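Local coordinates for xylanase and alpha-amylase inhibitor protein (Scadoxus multiflorus, PDB 3MU7) that inhibits xylanase and alpha-amylase, and is built on the TIM-barrel fold of glycosyl hydrolase family 18, at residues G1-A6 against N266-K271; V7-S12 against A28-G33; D84-A89 against P130-L135; L35-G40 against A78-L83. All blocks are in the same frame, centred on the assembly; numbering follows the deposited sequence.

Interaction 1. Residues G1-A6 against N266-K271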
loop_
_atom_site.group_PDB
_atom_site.type_symbol
_atom_site.label_atom_id
_atom_site.label_comp_id
_atom_site.label_asym_id
_atom_site.label_seq_id
_atom_site.Cartn_x
_atom_site.Cartn_y
_atom_site.Cartn_z
ATOM N N GLY A 1 -16.084 7.845 12.366
ATOM C CA GLY A 1 -15.049 8.785 12.806
ATOM C C GLY A 1 -14.021 8.118 13.700
ATOM O O GLY A 1 -13.468 8.745 14.597
ATOM N N SER A 2 -13.747 6.808 13.427
ATOM C CA SER A 2 -12.807 6.010 14.240
ATOM C C SER A 2 -11.696 5.180 13.492
ATOM O O SER A 2 -10.559 5.625 13.452
ATOM C CB SER A 2 -13.659 5.104 15.145
ATOM O OG SER A 2 -12.855 4.108 15.760
ATOM N N LEU A 3 -11.989 3.959 12.896
ATOM C CA LEU A 3 -10.863 3.187 12.268
ATOM C C LEU A 3 -10.741 3.193 10.751
ATOM O O LEU A 3 -11.631 2.766 10.020
ATOM C CB LEU A 3 -10.860 1.696 12.687
ATOM C CG LEU A 3 -9.562 0.893 12.396
ATOM C CD1 LEU A 3 -8.502 1.174 13.453
ATOM C CD2 LEU A 3 -9.851 -0.605 12.332
ATOM N N ASP A 4 -9.587 3.720 10.297
ATOM C CA ASP A 4 -9.219 3.753 8.889
ATOM C C ASP A 4 -8.511 2.455 8.532
ATOM O O ASP A 4 -7.570 2.025 9.205
ATOM C CB ASP A 4 -8.320 4.948 8.560
ATOM C CG ASP A 4 -9.059 6.273 8.605
ATOM O OD1 ASP A 4 -10.292 6.288 8.415
ATOM O OD2 ASP A 4 -8.398 7.308 8.819
ATOM N N ILE A 5 -8.989 1.843 7.454
ATOM C CA ILE A 5 -8.423 0.612 6.918
ATOM C C ILE A 5 -7.960 0.845 5.486
ATOM O O ILE A 5 -8.721 1.349 4.649
ATOM C CB ILE A 5 -9.432 -0.568 6.965
ATOM C CG1 ILE A 5 -9.966 -0.767 8.389
ATOM C CG2 ILE A 5 -8.806 -1.860 6.406
ATOM C CD1 ILE A 5 -10.951 -1.896 8.532
ATOM N N ALA A 6 -6.708 0.493 5.218
ATOM C CA ALA A 6 -6.180 0.435 3.861
ATOM C C ALA A 6 -6.207 -1.023 3.414
ATOM O O ALA A 6 -5.926 -1.922 4.201
ATOM C CB ALA A 6 -4.766 0.967 3.820
ATOM N N ASN A 266 -15.043 -6.498 8.364
ATOM C CA ASN A 266 -16.378 -6.445 8.978
ATOM C C ASN A 266 -16.295 -6.693 10.487
ATOM O O ASN A 266 -16.893 -5.957 11.274
ATOM C CB ASN A 266 -17.347 -7.440 8.325
ATOM C CG ASN A 266 -17.952 -6.916 7.031
ATOM O OD1 ASN A 266 -17.908 -5.720 6.742
ATOM N ND2 ASN A 266 -18.538 -7.819 6.249
ATOM N N LYS A 267 -15.518 -7.701 10.882
ATOM C CA LYS A 267 -15.347 -8.057 12.294
ATOM C C LYS A 267 -14.586 -6.991 13.082
ATOM O O LYS A 267 -14.942 -6.687 14.227
ATOM C CB LYS A 267 -14.659 -9.417 12.431
ATOM C CG LYS A 267 -15.493 -10.576 11.907
ATOM C CD LYS A 267 -14.710 -11.875 11.941
ATOM C CE LYS A 267 -15.445 -12.979 11.207
ATOM N NZ LYS A 267 -14.607 -14.205 11.104
ATOM N N ILE A 268 -13.545 -6.427 12.473
ATOM C CA ILE A 268 -12.803 -5.309 13.065
ATOM C C ILE A 268 -13.734 -4.123 13.337
ATOM O O ILE A 268 -13.667 -3.503 14.404
ATOM C CB ILE A 268 -11.614 -4.853 12.152
ATOM C CG1 ILE A 268 -10.489 -5.899 12.150
ATOM C CG2 ILE A 268 -11.079 -3.486 12.579
ATOM C CD1 ILE A 268 -9.691 -6.018 13.463
ATOM N N LEU A 269 -14.606 -3.833 12.374
ATOM C CA LEU A 269 -15.476 -2.656 12.424
ATOM C C LEU A 269 -16.807 -2.882 13.147
ATOM O O LEU A 269 -17.525 -1.921 13.432
ATOM C CB LEU A 269 -15.736 -2.132 11.006
ATOM C CG LEU A 269 -14.522 -1.620 10.220
ATOM C CD1 LEU A 269 -14.900 -1.364 8.775
ATOM C CD2 LEU A 269 -13.929 -0.365 10.860
ATOM N N GLY A 270 -17.132 -4.139 13.434
ATOM C CA GLY A 270 -18.378 -4.478 14.123
ATOM C C GLY A 270 -19.598 -4.497 13.221
ATOM O O GLY A 270 -20.729 -4.362 13.694
ATOM N N LYS A 271 -19.371 -4.657 11.921
ATOM C CA LYS A 271 -20.461 -4.803 10.962
ATOM C C LYS A 271 -20.910 -6.260 10.923
ATOM O O LYS A 271 -20.114 -7.168 11.179
ATOM C CB LYS A 271 -20.036 -4.324 9.570
ATOM C CG LYS A 271 -19.736 -2.829 9.490
ATOM C CD LYS A 271 -19.462 -2.401 8.057
ATOM C CE LYS A 271 -19.138 -0.921 7.976
ATOM N NZ LYS A 271 -18.917 -0.484 6.565
#

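Interaction 2. Residues V7-S12 against A28-G33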
loop_
_atom_site.group_PDB
_atom_site.type_symbol
_atom_site.label_atom_id
_atom_site.label_comp_id
_atom_site.label_asym_id
_atom_site.label_seq_id
_atom_site.Cartn_x
_atom_site.Cartn_y
_atom_site.Cartn_z
ATOM N N VAL A 7 -6.534 -1.272 2.155
ATOM C CA VAL A 7 -6.554 -2.641 1.664
ATOM C C VAL A 7 -5.913 -2.721 0.286
ATOM O O VAL A 7 -6.111 -1.830 -0.549
ATOM C CB VAL A 7 -8.007 -3.219 1.665
ATOM C CG1 VAL A 7 -8.888 -2.551 0.618
ATOM C CG2 VAL A 7 -8.001 -4.736 1.492
ATOM N N TYR A 8 -5.145 -3.777 0.052
ATOM C CA TYR A 8 -4.638 -4.054 -1.284
ATOM C C TYR A 8 -5.706 -4.726 -2.129
ATOM O O TYR A 8 -6.423 -5.615 -1.660
ATOM C CB TYR A 8 -3.391 -4.922 -1.222
ATOM C CG TYR A 8 -2.132 -4.140 -0.928
ATOM C CD1 TYR A 8 -1.688 -3.957 0.382
ATOM C CD2 TYR A 8 -1.391 -3.569 -1.960
ATOM C CE1 TYR A 8 -0.526 -3.240 0.652
ATOM C CE2 TYR A 8 -0.222 -2.853 -1.701
ATOM C CZ TYR A 8 0.195 -2.689 -0.390
ATOM O OH TYR A 8 1.347 -1.996 -0.096
ATOM N N TRP A 9 -5.778 -4.297 -3.382
ATOM C CA TRP A 9 -6.707 -4.836 -4.368
ATOM C C TRP A 9 -5.906 -5.176 -5.621
ATOM O O TRP A 9 -4.876 -4.547 -5.890
ATOM C CB TRP A 9 -7.803 -3.806 -4.685
ATOM C CG TRP A 9 -8.850 -4.337 -5.611
ATOM C CD1 TRP A 9 -10.011 -4.953 -5.255
ATOM C CD2 TRP A 9 -8.815 -4.336 -7.045
ATOM N NE1 TRP A 9 -10.712 -5.328 -6.381
ATOM C CE2 TRP A 9 -9.995 -4.970 -7.489
ATOM C CE3 TRP A 9 -7.912 -3.848 -7.997
ATOM C CZ2 TRP A 9 -10.289 -5.147 -8.844
ATOM C CZ3 TRP A 9 -8.204 -4.027 -9.348
ATOM C CH2 TRP A 9 -9.388 -4.665 -9.753
ATOM N N GLY A 10 -6.356 -6.177 -6.377
ATOM C CA GLY A 10 -5.747 -6.492 -7.665
ATOM C C GLY A 10 -5.044 -7.831 -7.723
ATOM O O GLY A 10 -4.435 -8.159 -8.738
ATOM N N GLN A 11 -5.144 -8.598 -6.636
ATOM C CA GLN A 11 -4.383 -9.834 -6.441
ATOM C C GLN A 11 -5.021 -11.104 -6.997
ATOM O O GLN A 11 -4.390 -12.155 -6.965
ATOM C CB GLN A 11 -4.056 -10.023 -4.950
ATOM C CG GLN A 11 -3.046 -9.012 -4.400
ATOM C CD GLN A 11 -3.586 -7.582 -4.354
ATOM O OE1 GLN A 11 -4.616 -7.314 -3.732
ATOM N NE2 GLN A 11 -2.877 -6.659 -4.992
ATOM N N SER A 12 -6.246 -11.026 -7.515
ATOM C CA SER A 12 -6.873 -12.215 -8.089
ATOM C C SER A 12 -7.854 -11.847 -9.173
ATOM O O SER A 12 -8.727 -11.006 -8.970
ATOM C CB SER A 12 -7.610 -13.033 -7.027
ATOM O OG SER A 12 -8.158 -14.207 -7.620
ATOM N N ALA A 28 -10.671 3.178 3.830
ATOM C CA ALA A 28 -10.306 4.560 3.566
ATOM C C ALA A 28 -9.360 4.664 2.365
ATOM O O ALA A 28 -9.334 5.683 1.682
ATOM C CB ALA A 28 -9.663 5.172 4.803
ATOM N N TYR A 29 -8.572 3.615 2.138
ATOM C CA TYR A 29 -7.634 3.544 1.019
ATOM C C TYR A 29 -7.791 2.194 0.363
ATOM O O TYR A 29 -7.862 1.168 1.055
ATOM C CB TYR A 29 -6.184 3.583 1.487
ATOM C CG TYR A 29 -5.659 4.859 2.074
ATOM C CD1 TYR A 29 -5.019 5.800 1.269
ATOM C CD2 TYR A 29 -5.723 5.096 3.444
ATOM C CE1 TYR A 29 -4.489 6.972 1.805
ATOM C CE2 TYR A 29 -5.197 6.269 3.993
ATOM C CZ TYR A 29 -4.584 7.196 3.166
ATOM O OH TYR A 29 -4.068 8.354 3.703
ATOM N N VAL A 30 -7.788 2.193 -0.966
ATOM C CA VAL A 30 -7.656 0.965 -1.746
ATOM C C VAL A 30 -6.406 1.114 -2.597
ATOM O O VAL A 30 -6.230 2.117 -3.293
ATOM C CB VAL A 30 -8.905 0.658 -2.597
ATOM C CG1 VAL A 30 -8.671 -0.578 -3.440
ATOM C CG2 VAL A 30 -10.103 0.423 -1.706
ATOM N N ILE A 31 -5.524 0.125 -2.490
ATOM C CA ILE A 31 -4.224 0.186 -3.117
ATOM C C ILE A 31 -4.183 -0.852 -4.229
ATOM O O ILE A 31 -4.177 -2.063 -3.976
ATOM C CB ILE A 31 -3.090 -0.098 -2.106
ATOM C CG1 ILE A 31 -3.260 0.728 -0.820
ATOM C CG2 ILE A 31 -1.742 0.139 -2.771
ATOM C CD1 ILE A 31 -2.456 0.183 0.361
ATOM N N ILE A 32 -4.179 -0.374 -5.468
ATOM C CA ILE A 32 -4.118 -1.265 -6.622
ATOM C C ILE A 32 -2.691 -1.778 -6.799
ATOM O O ILE A 32 -1.766 -0.976 -6.985
ATOM C CB ILE A 32 -4.567 -0.544 -7.912
ATOM C CG1 ILE A 32 -6.005 -0.023 -7.796
ATOM C CG2 ILE A 32 -4.418 -1.482 -9.116
ATOM C CD1 ILE A 32 -6.357 0.997 -8.857
ATOM N N GLY A 33 -2.505 -3.095 -6.727
ATOM C CA GLY A 33 -1.182 -3.680 -6.941
ATOM C C GLY A 33 -1.194 -4.591 -8.154
ATOM O O GLY A 33 -2.150 -5.341 -8.326
HETATM O O HOH W 1 -1.615 -7.956 -7.327
#

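Interaction 3. Residues D84-A89 against P130-L135. With PEG (di(hydroxyethyl)ether), chain D; PEG (di(hydroxyethyl)ether), chain C.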
loop_
_atom_site.group_PDB
_atom_site.type_symbol
_atom_site.label_atom_id
_atom_site.label_comp_id
_atom_site.label_asym_id
_atom_site.label_seq_id
_atom_site.Cartn_x
_atom_site.Cartn_y
_atom_site.Cartn_z
ATOM N N ASP A 84 18.110 0.679 -10.450
ATOM C CA ASP A 84 19.541 0.829 -10.194
ATOM C C ASP A 84 20.151 2.153 -10.674
ATOM O O ASP A 84 21.084 2.647 -10.041
ATOM C CB ASP A 84 20.322 -0.362 -10.766
ATOM C CG ASP A 84 19.990 -1.677 -10.070
ATOM O OD1 ASP A 84 19.798 -1.683 -8.835
ATOM O OD2 ASP A 84 19.934 -2.713 -10.765
ATOM N N SER A 85 19.659 2.723 -11.778
ATOM C CA SER A 85 20.246 3.973 -12.297
ATOM C C SER A 85 19.409 5.204 -11.967
ATOM O O SER A 85 18.200 5.107 -11.753
ATOM C CB SER A 85 20.492 3.905 -13.809
ATOM O OG SER A 85 19.303 4.145 -14.549
ATOM N N ARG A 86 20.054 6.365 -11.947
ATOM C CA ARG A 86 19.348 7.626 -11.751
ATOM C C ARG A 86 18.328 7.852 -12.855
ATOM O O ARG A 86 17.221 8.325 -12.595
ATOM C CB ARG A 86 20.325 8.799 -11.685
ATOM C CG ARG A 86 21.174 8.820 -10.425
ATOM C CD ARG A 86 22.098 10.034 -10.381
ATOM N NE ARG A 86 21.369 11.296 -10.501
ATOM C CZ ARG A 86 20.888 11.996 -9.475
ATOM N NH1 ARG A 86 21.049 11.570 -8.229
ATOM N NH2 ARG A 86 20.238 13.129 -9.699
ATOM N N ASN A 87 18.687 7.479 -14.081
ATOM C CA ASN A 87 17.770 7.585 -15.209
ATOM C C ASN A 87 16.509 6.739 -15.010
ATOM O O ASN A 87 15.410 7.193 -15.331
ATOM C CB ASN A 87 18.454 7.242 -16.536
ATOM C CG ASN A 87 17.586 7.565 -17.727
ATOM O OD1 ASN A 87 17.285 8.731 -17.995
ATOM N ND2 ASN A 87 17.161 6.533 -18.438
ATOM N N ASP A 88 16.667 5.527 -14.474
ATOM C CA ASP A 88 15.515 4.680 -14.134
ATOM C C ASP A 88 14.542 5.405 -13.201
ATOM O O ASP A 88 13.323 5.341 -13.398
ATOM C CB ASP A 88 15.957 3.368 -13.469
ATOM C CG ASP A 88 16.522 2.349 -14.453
ATOM O OD1 ASP A 88 16.443 2.545 -15.681
ATOM O OD2 ASP A 88 17.045 1.325 -13.974
ATOM N N ALA A 89 15.079 6.091 -12.192
ATOM C CA ALA A 89 14.254 6.817 -11.233
ATOM C C ALA A 89 13.500 7.964 -11.897
ATOM O O ALA A 89 12.297 8.121 -11.686
ATOM C CB ALA A 89 15.096 7.321 -10.069
ATOM N N PRO A 130 18.202 -0.106 -1.385
ATOM C CA PRO A 130 17.528 1.193 -1.436
ATOM C C PRO A 130 17.722 1.755 -2.872
ATOM O O PRO A 130 16.986 2.654 -3.292
ATOM C CB PRO A 130 18.330 2.048 -0.443
ATOM C CG PRO A 130 19.615 1.357 -0.270
ATOM C CD PRO A 130 19.292 -0.091 -0.387
ATOM N N SER A 131 18.709 1.232 -3.623
ATOM C CA SER A 131 18.867 1.515 -5.051
ATOM C C SER A 131 18.794 3.047 -5.272
ATOM O O SER A 131 19.404 3.816 -4.639
ATOM C CB SER A 131 17.683 0.793 -5.873
ATOM O OG SER A 131 17.656 -0.580 -5.487
ATOM N N GLN A 132 17.931 3.400 -6.195
ATOM C CA GLN A 132 17.643 4.810 -6.475
ATOM C C GLN A 132 16.225 5.212 -6.060
ATOM O O GLN A 132 15.664 6.185 -6.573
ATOM C CB GLN A 132 17.917 5.160 -7.943
ATOM C CG GLN A 132 19.388 5.025 -8.343
ATOM C CD GLN A 132 20.290 6.115 -7.763
ATOM O OE1 GLN A 132 19.824 7.121 -7.236
ATOM N NE2 GLN A 132 21.601 5.921 -7.888
ATOM N N TYR A 133 15.654 4.469 -5.118
ATOM C CA TYR A 133 14.304 4.781 -4.641
ATOM C C TYR A 133 14.199 6.127 -3.919
ATOM O O TYR A 133 13.149 6.767 -3.975
ATOM C CB TYR A 133 13.721 3.636 -3.805
ATOM C CG TYR A 133 13.410 2.429 -4.655
ATOM C CD1 TYR A 133 14.212 1.296 -4.613
ATOM C CD2 TYR A 133 12.317 2.437 -5.520
ATOM C CE1 TYR A 133 13.931 0.192 -5.423
ATOM C CE2 TYR A 133 12.035 1.352 -6.333
ATOM C CZ TYR A 133 12.834 0.235 -6.266
ATOM O OH TYR A 133 12.534 -0.837 -7.070
ATOM N N GLN A 134 15.281 6.569 -3.275
ATOM C CA GLN A 134 15.296 7.907 -2.693
ATOM C C GLN A 134 15.123 8.976 -3.776
ATOM O O GLN A 134 14.325 9.894 -3.614
ATOM C CB GLN A 134 16.558 8.150 -1.858
ATOM C CG GLN A 134 16.661 9.557 -1.264
ATOM C CD GLN A 134 15.653 9.840 -0.161
ATOM O OE1 GLN A 134 14.907 8.965 0.272
ATOM N NE2 GLN A 134 15.633 11.075 0.302
ATOM N N LEU A 135 15.859 8.854 -4.878
ATOM C CA LEU A 135 15.701 9.785 -5.993
ATOM C C LEU A 135 14.289 9.732 -6.592
ATOM O O LEU A 135 13.711 10.766 -6.898
ATOM C CB LEU A 135 16.759 9.542 -7.073
ATOM C CG LEU A 135 16.725 10.465 -8.301
ATOM C CD1 LEU A 135 16.864 11.940 -7.934
ATOM C CD2 LEU A 135 17.799 10.061 -9.292
HETATM C C1 PEG D . 22.859 7.144 -14.717
HETATM O O1 PEG D . 21.459 7.219 -15.018
HETATM C C2 PEG D . 23.098 7.418 -13.229
HETATM O O2 PEG D . 22.888 6.260 -12.398
HETATM C C1 PEG C . 19.289 12.320 -5.228
HETATM O O1 PEG C . 20.500 12.930 -5.471
HETATM C C2 PEG C . 19.329 11.690 -3.885
HETATM O O2 PEG C . 19.318 10.385 -4.218
HETATM O O HOH W 2 16.597 -1.941 -7.482
HETATM O O HOH W 3 20.140 -2.929 -6.024
HETATM O O HOH W 4 21.595 9.201 -6.936
#

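Interaction 4. Residues L35-G40 against A78-L83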
loop_
_atom_site.group_PDB
_atom_site.type_symbol
_atom_site.label_atom_id
_atom_site.label_comp_id
_atom_site.label_asym_id
_atom_site.label_seq_id
_atom_site.Cartn_x
_atom_site.Cartn_y
_atom_site.Cartn_z
ATOM N N LEU A 35 2.336 -2.285 -10.269
ATOM C CA LEU A 35 3.266 -2.034 -11.365
ATOM C C LEU A 35 4.533 -2.784 -10.970
ATOM O O LEU A 35 5.379 -2.263 -10.229
ATOM C CB LEU A 35 3.533 -0.540 -11.543
ATOM C CG LEU A 35 4.289 -0.195 -12.831
ATOM C CD1 LEU A 35 3.333 -0.118 -14.013
ATOM C CD2 LEU A 35 5.062 1.109 -12.696
ATOM N N ASN A 36 4.631 -4.030 -11.427
ATOM C CA ASN A 36 5.670 -4.939 -10.961
ATOM C C ASN A 36 6.849 -5.095 -11.915
ATOM O O ASN A 36 7.750 -5.899 -11.660
ATOM C CB ASN A 36 5.066 -6.313 -10.662
ATOM C CG ASN A 36 4.795 -7.107 -11.917
ATOM O OD1 ASN A 36 4.529 -6.545 -12.981
ATOM N ND2 ASN A 36 4.880 -8.432 -11.805
ATOM N N THR A 37 6.829 -4.328 -13.000
ATOM C CA THR A 37 7.859 -4.396 -14.025
ATOM C C THR A 37 8.296 -2.986 -14.363
ATOM O O THR A 37 7.486 -2.165 -14.792
ATOM C CB THR A 37 7.316 -5.081 -15.292
ATOM O OG1 THR A 37 6.792 -6.366 -14.946
ATOM C CG2 THR A 37 8.411 -5.249 -16.336
ATOM N N PHE A 38 9.577 -2.713 -14.134
ATOM C CA PHE A 38 10.211 -1.458 -14.517
ATOM C C PHE A 38 11.704 -1.549 -14.276
ATOM O O PHE A 38 12.166 -2.444 -13.582
ATOM C CB PHE A 38 9.622 -0.243 -13.766
ATOM C CG PHE A 38 9.635 -0.363 -12.260
ATOM C CD1 PHE A 38 10.795 -0.120 -11.525
ATOM C CD2 PHE A 38 8.472 -0.687 -11.577
ATOM C CE1 PHE A 38 10.792 -0.211 -10.126
ATOM C CE2 PHE A 38 8.461 -0.773 -10.184
ATOM C CZ PHE A 38 9.619 -0.536 -9.459
ATOM N N GLY A 39 12.439 -0.605 -14.856
ATOM C CA GLY A 39 13.873 -0.493 -14.644
ATOM C C GLY A 39 14.685 -1.451 -15.482
ATOM O O GLY A 39 14.164 -2.438 -16.013
ATOM N N GLY A 40 15.975 -1.145 -15.597
ATOM C CA GLY A 40 16.929 -2.003 -16.295
ATOM C C GLY A 40 16.499 -2.368 -17.704
ATOM O O GLY A 40 16.440 -3.549 -18.061
ATOM N N ALA A 78 6.935 -9.853 -5.519
ATOM C CA ALA A 78 7.992 -10.282 -6.425
ATOM C C ALA A 78 7.745 -9.667 -7.798
ATOM O O ALA A 78 6.692 -9.085 -8.053
ATOM C CB ALA A 78 8.045 -11.808 -6.507
ATOM N N GLY A 79 8.722 -9.785 -8.685
ATOM C CA GLY A 79 8.562 -9.276 -10.032
ATOM C C GLY A 79 9.857 -8.697 -10.540
ATOM O O GLY A 79 10.762 -8.410 -9.752
ATOM N N PRO A 80 9.957 -8.514 -11.864
ATOM C CA PRO A 80 11.169 -8.007 -12.482
ATOM C C PRO A 80 11.174 -6.487 -12.420
ATOM O O PRO A 80 11.000 -5.802 -13.434
ATOM C CB PRO A 80 11.050 -8.508 -13.920
ATOM C CG PRO A 80 9.595 -8.531 -14.178
ATOM C CD PRO A 80 8.913 -8.804 -12.867
ATOM N N TYR A 81 11.320 -5.964 -11.212
ATOM C CA TYR A 81 11.447 -4.537 -11.044
ATOM C C TYR A 81 12.751 -4.221 -10.353
ATOM O O TYR A 81 13.186 -4.945 -9.455
ATOM C CB TYR A 81 10.245 -3.942 -10.300
ATOM C CG TYR A 81 10.018 -4.422 -8.884
ATOM C CD1 TYR A 81 10.649 -3.798 -7.805
ATOM C CD2 TYR A 81 9.137 -5.468 -8.619
ATOM C CE1 TYR A 81 10.423 -4.216 -6.502
ATOM C CE2 TYR A 81 8.904 -5.901 -7.318
ATOM C CZ TYR A 81 9.550 -5.266 -6.259
ATOM O OH TYR A 81 9.317 -5.671 -4.964
ATOM N N SER A 82 13.382 -3.147 -10.801
ATOM C CA SER A 82 14.608 -2.662 -10.199
ATOM C C SER A 82 14.740 -1.205 -10.564
ATOM O O SER A 82 14.066 -0.716 -11.467
ATOM C CB SER A 82 15.819 -3.450 -10.701
ATOM O OG SER A 82 16.000 -3.263 -12.085
ATOM N N LEU A 83 15.616 -0.515 -9.853
ATOM C CA LEU A 83 15.759 0.901 -10.029
ATOM C C LEU A 83 17.190 1.284 -9.711
ATOM O O LEU A 83 17.455 2.104 -8.831
ATOM C CB LEU A 83 14.767 1.622 -9.114
ATOM C CG LEU A 83 14.332 2.965 -9.680
ATOM C CD1 LEU A 83 13.290 2.800 -10.772
ATOM C CD2 LEU A 83 13.827 3.848 -8.563
HETATM O O HOH W 5 5.046 -10.213 -9.660
HETATM O O HOH W 6 14.274 -4.559 -13.587
#

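Interaction 1. Residues G1-A6 against N266-K271
Beside the seam of the TIM barrel, where strand 5-9 pairs with strand 248-254, the C-terminal helix packs against the lead-in to the first strand: Leu3, in the lead-in, and Ile5, in strand 5-9, meet Ile268 and Leu269, in the last turn of the final helix. No hydrogen bond crosses the contact, which is carried mainly by aliphatic side chains. Ile5 and Leu269 reach toward each other tip to tip, the CD1 of Ile5 lying 4.0 Å from the CG of Leu269. An extended second torsion (chi2 -180°) carries Ile5 CD1 out to this meeting point. The CD2 branch of Leu269 reaches Leu3, 4.1 Å from its CB. Ile268 adds a looser touch, its CG2 being 4.4 Å from Ile5 CD1, and its side chain crosses that of Leu3 at a slant. An alanine in place of Leu269 would probably leave Ile5 CD1 and Leu3 CB without their aliphatic partner and open a gap at the chain ends. A Schellman motif ends the helix just beyond: Lys271 N bonds to Asn266 O at 2.9 Å, with a weak Gly270 N to Lys267 O bond inside it and positive phi at Gly270. Around the contact, strand 248-254 lies against Ile5 and Ile268 through Ile251, Phe239 of helix 231-242 and Phe248 of the strand touch Leu3, and Pro231 and Lys235 of the helix pack on Ile268.

Interaction 2. Residues V7-S12 against A28-G33
Val7, Tyr8 and Trp9 pair with Val30, Ile31 and Ile32 as parallel strands, in three successive bridges, the short axes standing 36° apart in keeping with the twist of a barrel wall. Four backbone bonds zip the register: Val7 N to Tyr29 O, Ile31 N to Val7 O, Trp9 N to Ile31 O at 2.8 Å and Gly33 N to Trp9 O at 2.9 Å. CA-H...O contacts at Val30, Tyr8 and Ile32 run between them. On one face Ile31 lies across the Tyr8 ring: an extended second torsion (chi2 162°) puts its CD1 4.0 Å from the ring centroid, over the face (a CH-pi contact), while its CG2 reaches Tyr8 CE2 at 3.5 Å. The opposite face carries Val7 and Val30 side by side, with Val30 CG1 3.6 Å from Trp9 CB. Beyond the pairing, a water accepts a hydrogen bond from Gln11 NE2 and donates one to Gly33 O at 2.8 Å. A side chain at Gly10 would run into Gly33 O. Tyr8 OH bonds to Asp122 and His124 of strand 120-125, and Trp9 NE1 to Arg16 O, with His51 stacked on the indole. The two strands, joined through helix 18-23, form a right-handed beta-alpha-beta crossover, the first of the TIM barrel; strand 120-125 corresponds to the strand bearing the catalytic motif in active family 18 enzymes.

Interaction 3. Residues D84-A89 against P130-L135
Gln132 CG lies 3.4 Å from Asp84 O and close to Ser85 O as well, while Leu135 CD2 rests on Arg86. The bend of the Gln132 chain at chi2 (-72°) puts its CD 3.9 Å from Arg86 CG. Leu135 crosses Arg86 at about a right angle: its CD2 sits over the centre of one guanidinium face, 3.6 Å from CZ, and the same CD2 also lies 3.9 Å from Ala89 CB. Leu135 CG is anti to the backbone N (chi1 -179°), which starts the branch in that direction. No direct hydrogen bond spans the segments, so water does the polar work. One water at the edge of the guanidinium, in its plane, accepts from Arg86 NH1 and donates to Gln132 OE1 at 2.7 Å, bridging the two side chains. Two more waters bridge Asp84 OD1 and Ser131 OG, one held mainly by the carboxylate, the other by the hydroxyl at 2.6 Å, each with a weak second bond. In the second shell Ser85 caps helix 86-101, its OG accepting from Asp88 N at 3.0 Å, while two PEG molecules, probably from the crystallisation liquor, bond to Arg86 N, Asn87 N and Arg86 NH1. Asp88 OD2 holds Gly40 N, and Gln132 shares a backbone bond with Leu83. The contact therefore joins the N-terminal ends of helices 86-101 and 133-144, which follow successive strands of the TIM barrel.

Interaction 4. Residues L35-G40 against A78-L83
The Phe38 ring has Tyr81 CB over the centre of one face, 3.6 Å from its centroid, and Ser82 O at its edge; the Tyr81 ring has Asn36 O and Ala78 O at its edge. This joins the end of strand 29-37 and what follows it to the loop after strand 69-76, neighbouring strands of the TIM barrel. The two rings lie side by side, their planes 36° apart, too oblique for a stack. His127 stacks on Tyr81, whose OH bonds to Gly76 O and Glu126 N. Leu83 CD1 meets Phe38 CD1 at 3.9 Å. An alanine at Phe38 would probably leave Tyr81 CB and Leu83 CD1 without the ring they pack on, opening a gap between the loops. The backbones join by one firm bond, Ser82 N to Phe38 O at 3.1 Å, and a weak one, Phe38 N to Pro80 O. Asn36 and Thr37 form a classic beta bulge opposite Ala45, and Pro80, centre of an inverse gamma turn, has its CG 3.6 Å from Thr37 OG1. One water accepts from Asn36 ND2 at 2.8 Å and donates to Ala78 O at 2.6 Å.

From the N terminus, interaction 1 ties residues 1-6 to the last helix, so its span of the chain encloses every other contact. Strand 5-9 then runs straight into interaction 2, which closes the first short loop by pairing it with strand 29-37. Strand 29-37 continues into interaction 4, which links residues 35-40 to the loop 78-83; interaction 3 follows at once, from 84-89 to 130-135. These three stand in series and none cross. Interactions 3 and 4 adjoin in sequence and meet where the loop 78-83 leads into helix 86-101, while 1 and 3 lie about 37 Å apart between centres, on opposite sides of the chain's centre.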